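Local coordinates for protein gluconate kinase (Lactobacillus acidophilus, PDB 3LL3) that binds ATP and D-xylulose and probably phosphorylates a sugar or sugar acid such as gluconate, as a member of the FGGY carbohydrate kinase family, at residues Tyr160-Phe163 / Arg164-Lys168; Ile181-Leu184 / Lys185-Thr188. All blocks are in the same frame, centred on the assembly; numbering follows the deposited sequence.

Contact 1: Tyr160-Phe163 / Arg164-Lys168; sequences YIIF and RLTGK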
# COMPACT_ATOMS: atom_id res chain seq x y z
N TYR A 160 -8.76 14.29 41.49
CA TYR A 160 -8.43 15.68 41.71
C TYR A 160 -9.68 16.54 41.86
O TYR A 160 -9.82 17.27 42.84
CB TYR A 160 -7.59 16.23 40.56
CG TYR A 160 -7.29 17.71 40.76
CD1 TYR A 160 -6.43 18.13 41.75
CD2 TYR A 160 -7.89 18.68 39.96
CE1 TYR A 160 -6.17 19.48 41.96
CE2 TYR A 160 -7.63 20.03 40.15
CZ TYR A 160 -6.77 20.42 41.15
OH TYR A 160 -6.51 21.77 41.34
N ILE A 161 -10.58 16.44 40.86
CA ILE A 161 -11.82 17.19 40.86
C ILE A 161 -12.61 16.91 42.13
O ILE A 161 -13.01 17.84 42.84
CB ILE A 161 -12.70 16.89 39.62
CG1 ILE A 161 -11.99 17.36 38.35
CG2 ILE A 161 -14.05 17.55 39.75
CD1 ILE A 161 -12.50 16.72 37.06
N ILE A 162 -12.85 15.64 42.41
CA ILE A 162 -13.64 15.31 43.58
C ILE A 162 -12.95 15.79 44.87
O ILE A 162 -13.61 16.15 45.84
CB ILE A 162 -13.95 13.82 43.62
CG1 ILE A 162 -14.91 13.50 42.46
CG2 ILE A 162 -14.56 13.42 44.97
CD1 ILE A 162 -15.17 12.05 42.24
N PHE A 163 -11.62 15.83 44.85
CA PHE A 163 -10.88 16.25 46.03
C PHE A 163 -11.11 17.74 46.25
O PHE A 163 -11.35 18.18 47.37
CB PHE A 163 -9.39 15.97 45.87
CG PHE A 163 -8.55 16.50 46.99
CD1 PHE A 163 -8.75 16.08 48.29
CD2 PHE A 163 -7.55 17.43 46.74
CE1 PHE A 163 -7.97 16.57 49.34
CE2 PHE A 163 -6.75 17.93 47.78
CZ PHE A 163 -6.97 17.50 49.08
N ARG A 164 -11.06 18.51 45.17
CA ARG A 164 -11.28 19.93 45.28
C ARG A 164 -12.67 20.19 45.85
O ARG A 164 -12.84 21.07 46.68
CB ARG A 164 -11.10 20.63 43.93
CG ARG A 164 -9.65 20.70 43.44
CD ARG A 164 -8.83 21.75 44.20
NE ARG A 164 -9.41 23.08 44.09
CZ ARG A 164 -9.22 23.91 43.07
NH1 ARG A 164 -8.45 23.57 42.06
NH2 ARG A 164 -9.82 25.10 43.06
N LEU A 165 -13.65 19.39 45.43
CA LEU A 165 -15.04 19.61 45.87
C LEU A 165 -15.36 19.18 47.31
O LEU A 165 -16.19 19.81 47.97
CB LEU A 165 -16.03 18.95 44.89
CG LEU A 165 -16.11 19.58 43.51
CD1 LEU A 165 -16.95 18.70 42.57
CD2 LEU A 165 -16.69 20.99 43.58
N THR A 166 -14.73 18.10 47.79
CA THR A 166 -15.13 17.49 49.05
C THR A 166 -13.99 17.33 50.05
O THR A 166 -14.23 16.94 51.18
CB THR A 166 -15.66 16.06 48.84
OG1 THR A 166 -14.59 15.21 48.39
CG2 THR A 166 -16.81 16.04 47.83
N GLY A 167 -12.76 17.58 49.62
CA GLY A 167 -11.61 17.35 50.48
C GLY A 167 -11.32 15.87 50.69
O GLY A 167 -10.49 15.51 51.52
N LYS A 168 -11.99 15.00 49.93
CA LYS A 168 -11.73 13.57 50.01
C LYS A 168 -10.97 13.05 48.77
O LYS A 168 -11.15 13.55 47.66
CB LYS A 168 -13.03 12.80 50.24
CG LYS A 168 -13.67 13.07 51.60
CD LYS A 168 -14.92 12.25 51.86
CE LYS A 168 -15.30 12.27 53.34
NZ LYS A 168 -15.79 13.61 53.79
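At the C-terminal end of helix 157-166, Y160 meets R164 and I162 meets T166, each pair one turn apart. Y160 and R164 lie alongside each other and point the same way. CG of Y160 stands anti to its own N (chi1 178°), which carries the ring along the flank where R164 runs. The R164 chain, bent at chi2 and chi3, passes over one face of that ring in a CH-pi contact, with CG 4.0 Å from the ring centroid. Beyond it NH1 donates to Y160 OH at 2.7 Å; the hydroxyl lies close to the guanidinium plane, and that plane is turned 74° from the ring. NH2 reaches Y221 OH, so two tyrosine hydroxyls, one on NH1 and one on NH2, limit the turning of the guanidinium. A leucine in place of Y160 would probably leave NH1 without this hydroxyl and the aliphatic part of R164 without its aromatic face, letting the arginine end turn about Y221. Near the helix end T166 bonds twice to I162 O, through OG1 at 2.9 Å and N at 3.0 Å, from opposite faces of the carbonyl plane. The same OG1 accepts from K168 N at 3.0 Å, an ST turn. G167, with positive phi, gives its N to F163 O at 2.7 Å as the chain leaves the helix. The turn brings K168 O to the in-plane edge of the F163 ring and within 3.2 Å of F163 CA, a CA-H...O contact. K168 NZ bonds to F215 O, while I162 and T166 pack on I214 of strand 213-214. A glycine at positive phi just past the last helical residue, here beside a threonine whose hydroxyl bridges the final turn, is typical of a helix C-terminus.

Contact 2: Ile181-Leu184 / Lys185-Thr188; sequences ILNL and KTLT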
# COMPACT_ATOMS: atom_id res chain seq x y z
N ILE A 181 -1.76 -0.81 38.30
CA ILE A 181 -1.27 -1.14 39.65
C ILE A 181 -2.30 -1.98 40.39
O ILE A 181 -2.00 -2.58 41.41
CB ILE A 181 -0.96 0.13 40.46
CG1 ILE A 181 -0.13 1.10 39.63
CG2 ILE A 181 -0.23 -0.21 41.77
CD1 ILE A 181 0.04 2.47 40.30
N LEU A 182 -3.52 -2.04 39.86
CA LEU A 182 -4.61 -2.77 40.52
C LEU A 182 -4.53 -4.26 40.21
O LEU A 182 -4.61 -4.66 39.05
CB LEU A 182 -5.96 -2.23 40.08
CG LEU A 182 -7.19 -2.82 40.79
CD1 LEU A 182 -7.31 -2.24 42.19
CD2 LEU A 182 -8.50 -2.60 39.99
N ASN A 183 -4.40 -5.08 41.25
CA ASN A 183 -4.35 -6.53 41.08
C ASN A 183 -5.71 -7.08 40.63
O ASN A 183 -6.74 -6.77 41.22
CB ASN A 183 -3.88 -7.22 42.37
CG ASN A 183 -3.63 -8.71 42.19
OD1 ASN A 183 -2.49 -9.13 41.97
ND2 ASN A 183 -4.67 -9.52 42.25
N LEU A 184 -5.70 -7.92 39.60
CA LEU A 184 -6.94 -8.44 39.04
C LEU A 184 -7.69 -9.36 40.01
O LEU A 184 -8.91 -9.37 40.02
CB LEU A 184 -6.67 -9.20 37.75
CG LEU A 184 -6.37 -8.36 36.51
CD1 LEU A 184 -5.91 -9.25 35.39
CD2 LEU A 184 -7.58 -7.57 36.05
N LYS A 185 -6.94 -10.12 40.80
CA LYS A 185 -7.54 -11.11 41.71
C LYS A 185 -8.01 -10.54 43.05
O LYS A 185 -9.02 -10.98 43.59
CB LYS A 185 -6.57 -12.26 41.97
CG LYS A 185 -6.51 -13.28 40.85
CD LYS A 185 -5.24 -14.13 40.99
CE LYS A 185 -4.95 -14.91 39.71
NZ LYS A 185 -3.50 -15.25 39.58
N THR A 186 -7.26 -9.59 43.60
CA THR A 186 -7.61 -9.03 44.90
C THR A 186 -8.47 -7.78 44.76
O THR A 186 -9.23 -7.44 45.68
CB THR A 186 -6.36 -8.66 45.70
OG1 THR A 186 -5.69 -7.57 45.05
CG2 THR A 186 -5.42 -9.86 45.80
N LEU A 187 -8.37 -7.11 43.61
CA LEU A 187 -9.00 -5.80 43.43
C LEU A 187 -8.55 -4.79 44.49
O LEU A 187 -9.29 -3.89 44.88
CB LEU A 187 -10.53 -5.91 43.39
CG LEU A 187 -11.05 -6.88 42.31
CD1 LEU A 187 -12.55 -6.77 42.13
CD2 LEU A 187 -10.33 -6.64 40.98
N THR A 188 -7.31 -4.94 44.95
CA THR A 188 -6.65 -3.83 45.62
C THR A 188 -5.25 -3.68 44.99
O THR A 188 -4.90 -4.45 44.10
CB THR A 188 -6.59 -4.02 47.14
OG1 THR A 188 -6.10 -2.82 47.76
CG2 THR A 188 -5.73 -5.22 47.49
O HOH W 1 -11.14 -10.85 41.05
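N183 and T186 meet with their side chains at about a right angle. CB of N183 lies 3.3 Å from T186 OG1, and CG, anti to the backbone N (chi1 -172°), directs the side chain along one face of the turn, toward the backbone of K185 and T186. On the threonine, OG1 sits between N and the carbonyl carbon, where it also accepts from T188 N at 3.1 Å. That bond is nearly straight, 167° at the hydrogen, and closes an ST turn. The same oxygen thus holds T188 N and touches the N183 methylene. The backbone closes the same loop, which lies between helices 173-176 and 191-197: L187 N donates to N183 O at 2.9 Å, and N183 N donates to T188 O at 3.0 Å. Both donors are tilted about 30° from the carbonyl planes. L187, at positive phi, turns the chain back toward L182. The leucine methyls pack on the turn's own backbone: L182 sends CD1 against the L187 carbonyl carbon at 3.7 Å, whereas L187 brings CD2 to 3.2 Å from L184 O. L182, L184 and L187 all pack on P284 of strand 281-284, and L184 also touches C282, so the apolar side of the turn lies against the C-terminal FGGY domain. A water donates to L184 O at 2.9 Å and more weakly to K185 O, which also receives a weak bond from K287 NZ; the extended K185 side chain runs away from that water.

Overall arrangement
Contacts 1 and 2 follow one another along the chain within the N-terminal FGGY domain, but do not touch: their centres are 24 Å apart and their nearest atoms about 15 Å. Neither forms part of the ligand pockets, although in each a side chain, I161 in contact 1 and L184 in contact 2, comes to about 13 Å from bound D-xylulose. Their surroundings differ. Contact 1 closes a helix packed on helix 49-65 and on strands 213-214 and 232-238 of the six-stranded sheet, whereas contact 2 is a loop turn set against strand 281-284, at the edge of the seven-stranded sheet.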